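Local coordinates for putative NADH Oxidase (Clostridium acetobutylicum, PDB 3E10), which binds flavin mononucleotide and, as a member of the nitroreductase family, probably acts as an FMN-dependent oxidoreductase, at residues B[65-68]-B[69-72]. Residues are numbered along the deposited sequence; the frame is centred on the assembly and turned at random.
Sequences NSLK and TAPL
Ser66 O is the common acceptor of this turn: Thr69 N donates to it at 3.3 Å, weakly but fairly straight (153°), and Ala70 N approaches the same oxygen weakly at a much more bent 122°. Ala70 N also reaches Leu67 O, again weakly, which makes its N-H bifurcated. With phi and psi helical from Asn65 to Lys68, the evidence points to a turn of mainly i-to-i+3 bonds, which the chain leaves at Ala70, where psi departs from the helical range.

The buried side, formed by Ser66, Leu67 and Ala70, is tightly packed: the methyl of Ala70 sits 3.6 Å from Ser66 O. Leu67 meets that methyl more loosely, through one branch only (CD2 to CB, 4.4 Å). Asn65, Lys68 and, in part, Thr69 face solvent instead. Thr69 OG1 lies between its own backbone N and carbonyl carbon (chi1 64°), accepts from Tyr14 N and is 2.7 Å from a water; that water also lies 3.2 Å from Asn65 O, to which it probably donates, bridging the turn. Lys68 is straight as far as CE and turns at chi4, lying on Asp55, with NZ bonded to Ser58 OG.

Arg51 NH1, from helix 51-57, donates to Leu67 O and Ala70 O, and its NH2 weakly to Lys68 O, while Leu67 packs on Ile54 and Leu57. The Ser66 side chain lies about 6 Å from the bound FMN and its OG hydrogen-bonds Ser143 OG of strand 136-145; the chain then enters strand 72-79, whose Leu72 pairs with Val144.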
loop_
_atom_site.group_PDB
_atom_site.type_symbol
_atom_site.label_atom_id
_atom_site.label_comp_id
_atom_site.label_asym_id
_atom_site.label_seq_id
_atom_site.Cartn_x
_atom_site.Cartn_y
_atom_site.Cartn_z
ATOM N N ASN B 65 19.617 -0.903 8.898
ATOM C CA ASN B 65 20.877 -1.603 8.723
ATOM C C ASN B 65 20.925 -2.498 7.498
ATOM O O ASN B 65 22.012 -2.874 7.033
ATOM C CB ASN B 65 21.258 -2.361 9.996
ATOM C CG ASN B 65 21.714 -1.430 11.101
ATOM O OD1 ASN B 65 22.227 -0.329 10.835
ATOM N ND2 ASN B 65 21.539 -1.856 12.346
ATOM N N SER B 66 19.763 -2.833 6.937
ATOM C CA SER B 66 19.734 -3.576 5.674
ATOM C C SER B 66 20.512 -2.875 4.564
ATOM O O SER B 66 21.006 -3.519 3.635
ATOM C CB SER B 66 18.300 -3.823 5.227
ATOM O OG SER B 66 17.600 -2.612 5.056
ATOM N N LEU B 67 20.600 -1.557 4.641
ATOM C CA LEU B 67 21.266 -0.805 3.595
ATOM C C LEU B 67 22.766 -1.088 3.580
ATOM O O LEU B 67 23.432 -0.858 2.574
ATOM C CB LEU B 67 21.009 0.690 3.766
ATOM C CG LEU B 67 19.579 1.123 3.406
ATOM C CD1 LEU B 67 19.268 2.499 3.977
ATOM C CD2 LEU B 67 19.433 1.079 1.875
ATOM N N LYS B 68 23.306 -1.603 4.669
ATOM C CA LYS B 68 24.745 -1.856 4.711
ATOM C C LYS B 68 25.205 -2.957 3.765
ATOM O O LYS B 68 26.384 -3.007 3.402
ATOM C CB LYS B 68 25.202 -2.161 6.135
ATOM C CG LYS B 68 24.970 -0.985 7.086
ATOM C CD LYS B 68 25.517 -1.268 8.457
ATOM C CE LYS B 68 25.293 -0.103 9.399
ATOM N NZ LYS B 68 25.786 1.202 8.852
ATOM N N THR B 69 24.289 -3.833 3.368
ATOM C CA THR B 69 24.600 -4.852 2.346
ATOM C C THR B 69 23.844 -4.691 1.039
ATOM O O THR B 69 24.112 -5.407 0.067
ATOM C CB THR B 69 24.425 -6.284 2.874
ATOM O OG1 THR B 69 23.048 -6.505 3.192
ATOM C CG2 THR B 69 25.317 -6.571 4.135
ATOM N N ALA B 70 22.909 -3.749 0.972
ATOM C CA ALA B 70 22.052 -3.627 -0.195
ATOM C C ALA B 70 22.810 -3.069 -1.389
ATOM O O ALA B 70 23.496 -2.055 -1.254
ATOM C CB ALA B 70 20.855 -2.692 0.119
ATOM N N PRO B 71 22.708 -3.718 -2.555
ATOM C CA PRO B 71 23.244 -3.118 -3.762
ATOM C C PRO B 71 22.358 -2.077 -4.438
ATOM O O PRO B 71 22.785 -1.451 -5.419
ATOM C CB PRO B 71 23.344 -4.314 -4.709
ATOM C CG PRO B 71 22.158 -5.170 -4.306
ATOM C CD PRO B 71 22.202 -5.080 -2.820
ATOM N N LEU B 72 21.133 -1.917 -3.930
ATOM C CA LEU B 72 20.194 -0.969 -4.490
ATOM C C LEU B 72 19.376 -0.382 -3.355
ATOM O O LEU B 72 18.953 -1.106 -2.451
ATOM C CB LEU B 72 19.219 -1.671 -5.449
ATOM C CG LEU B 72 18.109 -0.847 -6.109
ATOM C CD1 LEU B 72 18.676 0.229 -7.008
ATOM C CD2 LEU B 72 17.187 -1.771 -6.904
HETATM O O HOH W 1 22.698 -5.688 5.755
#